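Local coordinates for protein DNA fragmentation factor subunit beta (Mus musculus, PDB 1V0D) that cuts DNA as an apoptotic nuclease, inducing chromatin condensation and DNA fragmentation, and pairs with the DFFA subunit in a heterodimer, at residues 164-169 and 208-213; 258-263 and 306-311; 290-293 and 297-300. All blocks are in the same frame, centred on the assembly; numbering follows the deposited sequence.

Interaction 1: residues 164-169 and 208-213; sequences ESRIRG and SYFDRG
Arg-166 and Phe-210 meet at about a right angle: the phenyl ring turns its CE2-CZ edge onto one face of the guanidinium, with the two planes 83° apart. The closest approach is Arg-166 NE to Phe-210 CE2, 3.6 Å, and Phe-210 CZ stands 3.9 Å above the guanidinium plane, toward its rim. Seen from the ring, Arg-166 CZ lies at the edge, in plane, so it is aromatic C-H groups, not the pi face, that meet the charged group. The arginine chain runs extended from CG to NE, and with CG beside the backbone N (chi1 -50°) it leaves the helix along the phenyl edge. At the next residue of the helix, Ile-167 CD1 comes obliquely to Tyr-209 CD2 at 4.3 Å, an apolar contact.

Bonds outside the pair fix the polar ends. Arg-166 NH1 donates to Trp-259 O, and the hydroxyl of Tyr-209 is hydrogen-bonded to Ala-297 N. Phe-210 is further held by an edge-to-face ring contact with Phe-256, by Cys-163 of helix 155-175, the helix that carries Arg-166, and by the bond between its carbonyl O and Tyr-247 OH.

This is helix-on-loop packing inside the DFF40 nuclease domain: helix 155-175 lies against the loop that follows helix 186-202, and the Arg-166 side chain comes to about 10 Å from the bound magnesium.

Interaction 2: residues 258-263 and 306-311; sequences TWNLDH and ACHKKT. With MG (magnesium ion), chain C; ZN (zinc ion), chain B.
The imidazole of His-308 is sandwiched: the amide of Asn-260 stacks on one face, its plane 17° from that of the ring, while Lys-310 CD covers the opposite face, 3.9 Å above the plane and toward the rim. At the edge, in plane, lies the magnesium ion. This is the metal site of a nuclease placed in the His-Me finger clan, in which strand 260-263, paired antiparallel with strand 300-303, presents Asp-262 and the loop after strand 300-303 supplies His-308.

Asn-260 reaches the ring through OD1, 3.2 Å from His-308 CE1; the same oxygen is also near NE2, but the angle is too poor for a hydrogen bond. Asp-262 comes in at the ring edge, its carboxylate turned 59° from the imidazole. Its OD1 binds magnesium at 2.3 Å. His-308 belongs to the site with Asp-262, its NE2 at the long distance of 3.0 Å from the ion. A weak bond from His-308 NE2 to Asp-262 OD1 (3.1 Å, 124° at the hydrogen) can be only a marginal link, since the ion lies at the same ring edge. With CG of both Asp-262 and His-308 anti to the backbone N, the two side chains reach across to converge on the ion.

The second carboxylate oxygen, Asp-262 OD2, is hydrogen-bonded to His-313 NE2, a second-shell contact that helps to fix the rotation of the group. An alanine at His-308 would take away the imidazole, which would probably leave the Asn-260 amide without its stacking partner and the magnesium site without its histidine. One residue before His-308, Cys-307 SG binds zinc at 2.2 Å, sharing the ion with Cys-229, Cys-238 and His-242.

Interaction 3: residues 290-293 and 297-300; sequences FYSL and AENL
The turn that leads from helix 287-295 into strand 300-303 is held by two side chains reaching back to the last turns of the helix. Asn-299 carries the more direct link: its ND2 donates to Leu-293 O at 2.7 Å, nearly straight at 173°. The acceptor lies almost in the amide plane, while the donor is tilted 24° from the carbonyl plane. CG of Asn-299 is anti to the backbone N (chi1 -178°), which carries the amide across to the helix. There ND2 also packs against Leu-293 CB at 3.9 Å.

One residue earlier on each segment, the extended side chain of Glu-298 brings its carboxylate to the serine hydroxyl, with OE2 3.0 Å from Ser-292 OG. The same hydroxyl also lies by Glu-288 O, one turn back in the helix.

The amide of Asn-299 is used at both ends, since OD1 accepts from Ile-265 N in the loop beyond strand 260-263. Around the turn, Leu-293 packs on Val-271 of helix 267-281, Asn-299 touches His-263 of strand 260-263, and Leu-300 opens strand 300-303 and lies on Leu-261 and His-263.

How the interactions relate
All three contacts fall within the DFF40 nuclease region, their centres about 17 Å (1 and 2), 14 Å (1 and 3) and 15 Å (2 and 3) apart. Interaction 1 closes before the others open along the chain; interaction 3 is nested in the loop closed by interaction 2. The two-stranded antiparallel sheet joins the latter pair: 260-263 is a strand of interaction 2, and 300-303 begins at the end of interaction 3. His-263 packs on Leu-293 and Leu-300. Arg-166 of helix 155-175 bonds to the carbonyl of Trp-259, the residue just before strand 260-263, so that helix and the strand carrying the magnesium ligand Asp-262 are directly joined.

Interaction 1: residues 164-169 and 208-213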
ATOM      1  N   GLU A 164       9.051  14.873   1.596  1.00 58.23           N
ATOM      2  CA  GLU A 164      10.308  15.235   0.935  1.00 58.78           C
ATOM      3  C   GLU A 164      10.937  14.032   0.248  1.00 57.26           C
ATOM      4  O   GLU A 164      11.604  14.165  -0.774  1.00 57.37           O
ATOM      5  CB  GLU A 164      11.309  15.773   1.948  1.00 61.62           C
ATOM      6  CG  GLU A 164      10.951  17.112   2.538  1.00 67.78           C
ATOM      7  CD  GLU A 164      11.929  17.523   3.624  1.00 71.68           C
ATOM      8  OE1 GLU A 164      13.148  17.263   3.444  1.00 72.22           O
ATOM      9  OE2 GLU A 164      11.477  18.107   4.643  1.00 72.60           O
ATOM     10  N   SER A 165      10.718  12.857   0.824  1.00 55.83           N
ATOM     11  CA  SER A 165      11.271  11.630   0.290  1.00 54.32           C
ATOM     12  C   SER A 165      10.624  11.228  -1.020  1.00 53.54           C
ATOM     13  O   SER A 165      11.315  10.851  -1.969  1.00 53.80           O
ATOM     14  CB  SER A 165      11.115  10.516   1.313  1.00 54.90           C
ATOM     15  OG  SER A 165      11.760  10.883   2.522  1.00 58.95           O
ATOM     16  N   ARG A 166       9.299  11.299  -1.081  1.00 51.32           N
ATOM     17  CA  ARG A 166       8.614  10.922  -2.304  1.00 49.34           C
ATOM     18  C   ARG A 166       9.114  11.829  -3.406  1.00 49.28           C
ATOM     19  O   ARG A 166       9.485  11.377  -4.490  1.00 48.91           O
ATOM     20  CB  ARG A 166       7.109  11.100  -2.165  1.00 47.22           C
ATOM     21  CG  ARG A 166       6.516  10.471  -0.933  1.00 47.25           C
ATOM     22  CD  ARG A 166       5.006  10.571  -0.981  1.00 49.15           C
ATOM     23  NE  ARG A 166       4.366   9.922   0.159  1.00 49.59           N
ATOM     24  CZ  ARG A 166       3.180   9.332   0.083  1.00 49.51           C
ATOM     25  NH1 ARG A 166       2.539   9.326  -1.082  1.00 47.77           N
ATOM     26  NH2 ARG A 166       2.645   8.740   1.154  1.00 47.92           N
ATOM     27  N   ILE A 167       9.143  13.120  -3.110  1.00 48.89           N
ATOM     28  CA  ILE A 167       9.563  14.102  -4.088  1.00 49.65           C
ATOM     29  C   ILE A 167      11.024  13.992  -4.470  1.00 50.65           C
ATOM     30  O   ILE A 167      11.384  14.216  -5.628  1.00 51.24           O
ATOM     31  CB  ILE A 167       9.196  15.508  -3.593  1.00 49.62           C
ATOM     32  CG1 ILE A 167       7.683  15.674  -3.739  1.00 48.76           C
ATOM     33  CG2 ILE A 167       9.937  16.583  -4.372  1.00 49.42           C
ATOM     34  CD1 ILE A 167       7.144  16.902  -3.078  1.00 55.12           C
ATOM     35  N   ARG A 168      11.867  13.627  -3.513  1.00 52.17           N
ATOM     36  CA  ARG A 168      13.286  13.465  -3.799  1.00 52.92           C
ATOM     37  C   ARG A 168      13.390  12.213  -4.651  1.00 52.38           C
ATOM     38  O   ARG A 168      14.288  12.081  -5.483  1.00 52.41           O
ATOM     39  CB  ARG A 168      14.061  13.274  -2.509  1.00 56.54           C
ATOM     40  CG  ARG A 168      15.381  13.987  -2.493  1.00 61.86           C
ATOM     41  CD  ARG A 168      15.764  14.276  -1.064  1.00 66.05           C
ATOM     42  NE  ARG A 168      17.004  15.031  -0.957  1.00 69.55           N
ATOM     43  CZ  ARG A 168      17.367  15.672   0.146  1.00 72.33           C
ATOM     44  NH1 ARG A 168      16.573  15.634   1.213  1.00 73.99           N
ATOM     45  NH2 ARG A 168      18.510  16.351   0.185  1.00 73.93           N
ATOM     46  N   GLY A 169      12.451  11.297  -4.429  1.00 52.24           N
ATOM     47  CA  GLY A 169      12.404  10.067  -5.193  1.00 51.55           C
ATOM     48  C   GLY A 169      12.095  10.383  -6.644  1.00 52.21           C
ATOM     49  O   GLY A 169      12.664   9.786  -7.552  1.00 53.78           O
ATOM     50  N   SER A 208       6.539  20.554   2.831  1.00 49.95           N
ATOM     51  CA  SER A 208       5.500  21.383   3.411  1.00 49.40           C
ATOM     52  C   SER A 208       4.106  20.819   3.117  1.00 48.55           C
ATOM     53  O   SER A 208       3.170  20.987   3.895  1.00 47.82           O
ATOM     54  CB  SER A 208       5.641  22.790   2.844  1.00 49.32           C
ATOM     55  OG  SER A 208       4.439  23.502   2.994  1.00 55.83           O
ATOM     56  N   TYR A 209       3.973  20.131   1.991  1.00 49.28           N
ATOM     57  CA  TYR A 209       2.688  19.559   1.620  1.00 50.09           C
ATOM     58  C   TYR A 209       2.061  18.666   2.685  1.00 50.36           C
ATOM     59  O   TYR A 209       0.842  18.637   2.810  1.00 51.23           O
ATOM     60  CB  TYR A 209       2.802  18.748   0.320  1.00 48.80           C
ATOM     61  CG  TYR A 209       3.000  19.564  -0.936  1.00 47.46           C
ATOM     62  CD1 TYR A 209       2.586  20.892  -1.008  1.00 46.84           C
ATOM     63  CD2 TYR A 209       3.568  18.992  -2.076  1.00 47.72           C
ATOM     64  CE1 TYR A 209       2.734  21.630  -2.187  1.00 45.98           C
ATOM     65  CE2 TYR A 209       3.717  19.724  -3.258  1.00 45.68           C
ATOM     66  CZ  TYR A 209       3.300  21.037  -3.302  1.00 44.56           C
ATOM     67  OH  TYR A 209       3.445  21.757  -4.460  1.00 46.60           O
ATOM     68  N   PHE A 210       2.875  17.937   3.448  1.00 51.67           N
ATOM     69  CA  PHE A 210       2.327  17.022   4.456  1.00 52.65           C
ATOM     70  C   PHE A 210       2.250  17.522   5.878  1.00 53.76           C
ATOM     71  O   PHE A 210       1.605  16.886   6.707  1.00 54.08           O
ATOM     72  CB  PHE A 210       3.102  15.702   4.489  1.00 51.57           C
ATOM     73  CG  PHE A 210       2.811  14.786   3.338  1.00 52.65           C
ATOM     74  CD1 PHE A 210       1.952  15.171   2.312  1.00 52.37           C
ATOM     75  CD2 PHE A 210       3.423  13.538   3.267  1.00 52.32           C
ATOM     76  CE1 PHE A 210       1.714  14.328   1.235  1.00 52.43           C
ATOM     77  CE2 PHE A 210       3.190  12.690   2.193  1.00 52.18           C
ATOM     78  CZ  PHE A 210       2.335  13.086   1.176  1.00 52.25           C
ATOM     79  N   ASP A 211       2.890  18.643   6.192  1.00 55.56           N
ATOM     80  CA  ASP A 211       2.843  19.087   7.574  1.00 56.85           C
ATOM     81  C   ASP A 211       1.863  20.206   7.908  1.00 57.28           C
ATOM     82  O   ASP A 211       1.921  21.305   7.352  1.00 57.77           O
ATOM     83  CB  ASP A 211       4.273  19.394   8.066  1.00 58.52           C
ATOM     84  CG  ASP A 211       4.506  20.852   8.403  1.00 57.68           C
ATOM     85  OD1 ASP A 211       4.973  21.594   7.517  1.00 58.92           O
ATOM     86  OD2 ASP A 211       4.237  21.249   9.559  1.00 57.60           O
ATOM     87  N   ARG A 212       0.924  19.885   8.798  1.00 56.89           N
ATOM     88  CA  ARG A 212      -0.062  20.849   9.245  1.00 57.95           C
ATOM     89  C   ARG A 212       0.752  21.961   9.880  1.00 59.93           C
ATOM     90  O   ARG A 212       1.975  21.864   9.983  1.00 62.02           O
ATOM     91  CB  ARG A 212      -1.006  20.205  10.266  1.00 57.71           C
ATOM     92  CG  ARG A 212      -0.319  19.472  11.425  1.00 57.70           C
ATOM     93  CD  ARG A 212      -1.340  18.734  12.317  1.00 56.53           C
ATOM     94  NE  ARG A 212      -0.732  18.166  13.525  1.00 53.81           N
ATOM     95  CZ  ARG A 212      -1.359  17.363  14.387  1.00 52.80           C
ATOM     96  NH1 ARG A 212      -2.626  17.012  14.191  1.00 49.19           N
ATOM     97  NH2 ARG A 212      -0.718  16.918  15.460  1.00 51.41           N
ATOM     98  N   GLY A 213       0.119  23.030  10.310  1.00 60.84           N
ATOM     99  CA  GLY A 213       0.936  24.078  10.894  1.00 61.68           C
ATOM    100  C   GLY A 213       1.915  24.717   9.910  1.00 60.95           C
ATOM    101  O   GLY A 213       2.961  25.211  10.306  1.00 61.92           O
TER

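Interaction 2: residues 258-263 and 306-311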
ATOM      1  N   THR A 258       0.152   4.266   1.797  1.00 50.00           N
ATOM      2  CA  THR A 258      -0.584   3.775   0.653  1.00 50.75           C
ATOM      3  C   THR A 258      -1.224   4.898  -0.151  1.00 50.51           C
ATOM      4  O   THR A 258      -1.596   4.695  -1.311  1.00 48.88           O
ATOM      5  CB  THR A 258      -1.659   2.766   1.077  1.00 51.74           C
ATOM      6  OG1 THR A 258      -2.626   3.410   1.911  1.00 52.88           O
ATOM      7  CG2 THR A 258      -1.016   1.609   1.832  1.00 51.30           C
ATOM      8  N   TRP A 259      -1.360   6.073   0.464  1.00 50.55           N
ATOM      9  CA  TRP A 259      -1.913   7.228  -0.239  1.00 50.87           C
ATOM     10  C   TRP A 259      -0.808   7.717  -1.150  1.00 51.79           C
ATOM     11  O   TRP A 259       0.327   7.895  -0.718  1.00 54.01           O
ATOM     12  CB  TRP A 259      -2.319   8.325   0.731  1.00 47.84           C
ATOM     13  CG  TRP A 259      -3.634   8.045   1.339  1.00 48.18           C
ATOM     14  CD1 TRP A 259      -3.970   6.967   2.104  1.00 47.33           C
ATOM     15  CD2 TRP A 259      -4.810   8.858   1.250  1.00 49.13           C
ATOM     16  NE1 TRP A 259      -5.285   7.057   2.504  1.00 48.34           N
ATOM     17  CE2 TRP A 259      -5.824   8.210   1.994  1.00 48.04           C
ATOM     18  CE3 TRP A 259      -5.107  10.075   0.616  1.00 48.30           C
ATOM     19  CZ2 TRP A 259      -7.111   8.737   2.120  1.00 47.75           C
ATOM     20  CZ3 TRP A 259      -6.384  10.599   0.743  1.00 47.41           C
ATOM     21  CH2 TRP A 259      -7.372   9.928   1.490  1.00 48.32           C
ATOM     22  N   ASN A 260      -1.148   7.940  -2.409  1.00 51.53           N
ATOM     23  CA  ASN A 260      -0.170   8.333  -3.404  1.00 51.28           C
ATOM     24  C   ASN A 260      -0.285   9.791  -3.896  1.00 50.07           C
ATOM     25  O   ASN A 260      -1.371  10.371  -3.879  1.00 50.28           O
ATOM     26  CB  ASN A 260      -0.336   7.342  -4.560  1.00 53.66           C
ATOM     27  CG  ASN A 260       0.763   7.424  -5.580  1.00 58.03           C
ATOM     28  OD1 ASN A 260       0.631   8.096  -6.608  1.00 61.20           O
ATOM     29  ND2 ASN A 260       1.862   6.730  -5.311  1.00 60.75           N
ATOM     30  N   LEU A 261       0.846  10.387  -4.286  1.00 47.63           N
ATOM     31  CA  LEU A 261       0.871  11.735  -4.877  1.00 45.96           C
ATOM     32  C   LEU A 261       0.965  11.419  -6.378  1.00 46.35           C
ATOM     33  O   LEU A 261       2.057  11.326  -6.944  1.00 46.69           O
ATOM     34  CB  LEU A 261       2.108  12.526  -4.450  1.00 42.58           C
ATOM     35  CG  LEU A 261       2.091  13.280  -3.122  1.00 41.90           C
ATOM     36  CD1 LEU A 261       3.326  14.173  -3.032  1.00 39.76           C
ATOM     37  CD2 LEU A 261       0.848  14.118  -3.014  1.00 37.05           C
ATOM     38  N   ASP A 262      -0.188  11.242  -7.011  1.00 46.60           N
ATOM     39  CA  ASP A 262      -0.256  10.842  -8.410  1.00 48.02           C
ATOM     40  C   ASP A 262      -0.156  11.966  -9.441  1.00 47.49           C
ATOM     41  O   ASP A 262      -0.905  12.941  -9.385  1.00 48.46           O
ATOM     42  CB  ASP A 262      -1.545  10.017  -8.587  1.00 49.80           C
ATOM     43  CG  ASP A 262      -1.763   9.519 -10.009  1.00 52.48           C
ATOM     44  OD1 ASP A 262      -0.844   8.919 -10.620  1.00 52.14           O
ATOM     45  OD2 ASP A 262      -2.892   9.719 -10.509  1.00 55.69           O
ATOM     46  N   HIS A 263       0.788  11.825 -10.373  1.00 46.46           N
ATOM     47  CA  HIS A 263       0.981  12.807 -11.437  1.00 47.33           C
ATOM     48  C   HIS A 263      -0.171  12.715 -12.445  1.00 47.27           C
ATOM     49  O   HIS A 263      -0.418  11.642 -13.010  1.00 47.04           O
ATOM     50  CB  HIS A 263       2.290  12.546 -12.190  1.00 48.40           C
ATOM     51  CG  HIS A 263       3.529  12.822 -11.394  1.00 50.13           C
ATOM     52  ND1 HIS A 263       3.974  11.990 -10.389  1.00 50.92           N
ATOM     53  CD2 HIS A 263       4.436  13.827 -11.477  1.00 49.45           C
ATOM     54  CE1 HIS A 263       5.100  12.470  -9.891  1.00 50.71           C
ATOM     55  NE2 HIS A 263       5.402  13.583 -10.534  1.00 48.58           N
ATOM     56  N   ALA A 306      -7.528   3.525  -3.649  1.00 46.72           N
ATOM     57  CA  ALA A 306      -8.661   3.100  -4.470  1.00 50.53           C
ATOM     58  C   ALA A 306      -8.970   4.104  -5.597  1.00 51.96           C
ATOM     59  O   ALA A 306      -9.772   3.826  -6.498  1.00 52.33           O
ATOM     60  CB  ALA A 306      -9.900   2.901  -3.587  1.00 49.20           C
ATOM     61  N   CYS A 307      -8.336   5.270  -5.529  1.00 51.76           N
ATOM     62  CA  CYS A 307      -8.530   6.313  -6.522  1.00 53.05           C
ATOM     63  C   CYS A 307      -7.235   6.575  -7.252  1.00 55.07           C
ATOM     64  O   CYS A 307      -7.009   7.677  -7.733  1.00 57.49           O
ATOM     65  CB  CYS A 307      -9.001   7.616  -5.867  1.00 52.33           C
ATOM     66  SG  CYS A 307     -10.651   7.521  -5.185  1.00 49.20           S
ATOM     67  N   HIS A 308      -6.363   5.576  -7.297  1.00 56.85           N
ATOM     68  CA  HIS A 308      -5.113   5.722  -8.017  1.00 57.21           C
ATOM     69  C   HIS A 308      -5.236   4.819  -9.219  1.00 59.56           C
ATOM     70  O   HIS A 308      -4.914   3.638  -9.141  1.00 60.93           O
ATOM     71  CB  HIS A 308      -3.913   5.271  -7.187  1.00 55.16           C
ATOM     72  CG  HIS A 308      -2.593   5.523  -7.852  1.00 55.28           C
ATOM     73  ND1 HIS A 308      -1.406   5.010  -7.374  1.00 56.03           N
ATOM     74  CD2 HIS A 308      -2.264   6.276  -8.930  1.00 56.34           C
ATOM     75  CE1 HIS A 308      -0.406   5.437  -8.125  1.00 54.76           C
ATOM     76  NE2 HIS A 308      -0.898   6.209  -9.076  1.00 54.53           N
ATOM     77  N   LYS A 309      -5.738   5.354 -10.322  1.00 62.42           N
ATOM     78  CA  LYS A 309      -5.857   4.553 -11.518  1.00 66.09           C
ATOM     79  C   LYS A 309      -4.447   4.336 -12.039  1.00 68.36           C
ATOM     80  O   LYS A 309      -3.714   5.288 -12.294  1.00 69.14           O
ATOM     81  CB  LYS A 309      -6.724   5.261 -12.558  1.00 66.67           C
ATOM     82  CG  LYS A 309      -8.162   5.413 -12.100  1.00 69.97           C
ATOM     83  CD  LYS A 309      -9.065   6.036 -13.157  1.00 71.89           C
ATOM     84  CE  LYS A 309     -10.485   6.183 -12.607  1.00 73.58           C
ATOM     85  NZ  LYS A 309     -11.420   6.859 -13.552  1.00 76.44           N
ATOM     86  N   LYS A 310      -4.062   3.072 -12.155  1.00 71.87           N
ATOM     87  CA  LYS A 310      -2.739   2.709 -12.635  1.00 74.87           C
ATOM     88  C   LYS A 310      -2.775   2.552 -14.142  1.00 75.99           C
ATOM     89  O   LYS A 310      -1.810   2.098 -14.754  1.00 76.53           O
ATOM     90  CB  LYS A 310      -2.287   1.402 -11.985  1.00 77.33           C
ATOM     91  CG  LYS A 310      -1.801   1.551 -10.546  1.00 79.33           C
ATOM     92  CD  LYS A 310      -0.490   2.323 -10.496  1.00 81.09           C
ATOM     93  CE  LYS A 310       0.170   2.203  -9.124  1.00 83.79           C
ATOM     94  NZ  LYS A 310       1.512   2.873  -9.070  1.00 84.93           N
ATOM     95  N   THR A 311      -3.907   2.923 -14.732  1.00 76.94           N
ATOM     96  CA  THR A 311      -4.080   2.849 -16.174  1.00 76.76           C
ATOM     97  C   THR A 311      -3.410   4.071 -16.769  1.00 76.56           C
ATOM     98  O   THR A 311      -3.020   4.988 -16.046  1.00 77.42           O
ATOM     99  CB  THR A 311      -5.550   2.896 -16.564  1.00 77.27           C
ATOM    100  OG1 THR A 311      -6.306   2.094 -15.652  1.00 79.64           O
ATOM    101  CG2 THR A 311      -5.735   2.363 -17.979  1.00 77.44           C
TER
HETATM  102 MG    MG C 501       1.024   7.602 -10.862  1.00 82.85          MG
HETATM  103 ZN    ZN B 401     -10.786   8.645  -3.278  1.00 50.20          ZN

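Interaction 3: residues 290-293 and 297-300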
ATOM      1  N   PHE A 290       8.384  22.090 -16.692  1.00 42.95           N
ATOM      2  CA  PHE A 290       8.604  20.684 -16.370  1.00 43.67           C
ATOM      3  C   PHE A 290       8.747  20.504 -14.865  1.00 46.13           C
ATOM      4  O   PHE A 290       8.361  19.473 -14.300  1.00 47.24           O
ATOM      5  CB  PHE A 290       9.848  20.167 -17.083  1.00 42.16           C
ATOM      6  CG  PHE A 290       9.689  20.081 -18.567  1.00 42.69           C
ATOM      7  CD1 PHE A 290      10.090  21.129 -19.387  1.00 42.50           C
ATOM      8  CD2 PHE A 290       9.056  18.982 -19.145  1.00 42.53           C
ATOM      9  CE1 PHE A 290       9.857  21.087 -20.774  1.00 42.70           C
ATOM     10  CE2 PHE A 290       8.817  18.930 -20.530  1.00 42.96           C
ATOM     11  CZ  PHE A 290       9.218  19.986 -21.343  1.00 41.83           C
ATOM     12  N   TYR A 291       9.306  21.514 -14.212  1.00 46.83           N
ATOM     13  CA  TYR A 291       9.452  21.477 -12.771  1.00 48.31           C
ATOM     14  C   TYR A 291       8.038  21.346 -12.191  1.00 48.48           C
ATOM     15  O   TYR A 291       7.751  20.430 -11.422  1.00 50.36           O
ATOM     16  CB  TYR A 291      10.113  22.766 -12.288  1.00 49.49           C
ATOM     17  CG  TYR A 291      10.203  22.881 -10.794  1.00 50.43           C
ATOM     18  CD1 TYR A 291      11.194  22.211 -10.081  1.00 52.07           C
ATOM     19  CD2 TYR A 291       9.285  23.655 -10.086  1.00 51.30           C
ATOM     20  CE1 TYR A 291      11.272  22.315  -8.689  1.00 53.28           C
ATOM     21  CE2 TYR A 291       9.349  23.763  -8.704  1.00 53.19           C
ATOM     22  CZ  TYR A 291      10.346  23.092  -8.011  1.00 54.02           C
ATOM     23  OH  TYR A 291      10.411  23.201  -6.642  1.00 56.04           O
ATOM     24  N   SER A 292       7.157  22.262 -12.569  1.00 47.78           N
ATOM     25  CA  SER A 292       5.776  22.232 -12.102  1.00 49.06           C
ATOM     26  C   SER A 292       5.207  20.840 -12.238  1.00 48.97           C
ATOM     27  O   SER A 292       4.671  20.266 -11.287  1.00 49.04           O
ATOM     28  CB  SER A 292       4.915  23.160 -12.942  1.00 50.54           C
ATOM     29  OG  SER A 292       5.370  24.492 -12.825  1.00 59.03           O
ATOM     30  N   LEU A 293       5.323  20.314 -13.450  1.00 48.11           N
ATOM     31  CA  LEU A 293       4.808  18.994 -13.780  1.00 46.80           C
ATOM     32  C   LEU A 293       5.389  17.882 -12.930  1.00 46.29           C
ATOM     33  O   LEU A 293       4.665  17.005 -12.458  1.00 45.77           O
ATOM     34  CB  LEU A 293       5.073  18.688 -15.266  1.00 45.78           C
ATOM     35  CG  LEU A 293       4.004  19.037 -16.325  1.00 45.03           C
ATOM     36  CD1 LEU A 293       3.050  20.112 -15.829  1.00 44.09           C
ATOM     37  CD2 LEU A 293       4.691  19.478 -17.599  1.00 40.88           C
ATOM     38  N   ALA A 297       2.195  20.544  -6.755  1.00 48.70           N
ATOM     39  CA  ALA A 297       0.808  20.139  -6.642  1.00 50.07           C
ATOM     40  C   ALA A 297       0.055  20.589  -7.885  1.00 51.44           C
ATOM     41  O   ALA A 297      -1.118  20.281  -8.044  1.00 53.51           O
ATOM     42  CB  ALA A 297       0.176  20.740  -5.402  1.00 49.22           C
ATOM     43  N   GLU A 298       0.718  21.328  -8.768  1.00 53.24           N
ATOM     44  CA  GLU A 298       0.056  21.770  -9.995  1.00 55.70           C
ATOM     45  C   GLU A 298      -0.291  20.548 -10.833  1.00 53.36           C
ATOM     46  O   GLU A 298      -1.281  20.542 -11.548  1.00 53.08           O
ATOM     47  CB  GLU A 298       0.966  22.672 -10.833  1.00 59.09           C
ATOM     48  CG  GLU A 298       1.341  23.973 -10.179  1.00 67.73           C
ATOM     49  CD  GLU A 298       2.332  24.779 -11.013  1.00 72.49           C
ATOM     50  OE1 GLU A 298       1.980  25.180 -12.158  1.00 74.32           O
ATOM     51  OE2 GLU A 298       3.462  25.005 -10.512  1.00 73.38           O
ATOM     52  N   ASN A 299       0.534  19.515 -10.733  1.00 51.03           N
ATOM     53  CA  ASN A 299       0.331  18.309 -11.506  1.00 48.77           C
ATOM     54  C   ASN A 299       0.220  17.057 -10.640  1.00 49.07           C
ATOM     55  O   ASN A 299       0.200  15.938 -11.159  1.00 49.13           O
ATOM     56  CB  ASN A 299       1.481  18.162 -12.503  1.00 45.72           C
ATOM     57  CG  ASN A 299       1.321  16.958 -13.383  1.00 46.69           C
ATOM     58  OD1 ASN A 299       0.213  16.657 -13.824  1.00 47.18           O
ATOM     59  ND2 ASN A 299       2.421  16.257 -13.656  1.00 46.15           N
ATOM     60  N   LEU A 300       0.147  17.245  -9.323  1.00 49.36           N
ATOM     61  CA  LEU A 300       0.047  16.125  -8.383  1.00 49.73           C
ATOM     62  C   LEU A 300      -1.282  16.105  -7.647  1.00 52.08           C
ATOM     63  O   LEU A 300      -1.680  17.109  -7.050  1.00 54.86           O
ATOM     64  CB  LEU A 300       1.165  16.183  -7.334  1.00 46.18           C
ATOM     65  CG  LEU A 300       2.624  16.091  -7.796  1.00 46.15           C
ATOM     66  CD1 LEU A 300       3.537  16.160  -6.576  1.00 44.82           C
ATOM     67  CD2 LEU A 300       2.865  14.803  -8.574  1.00 42.60           C
TER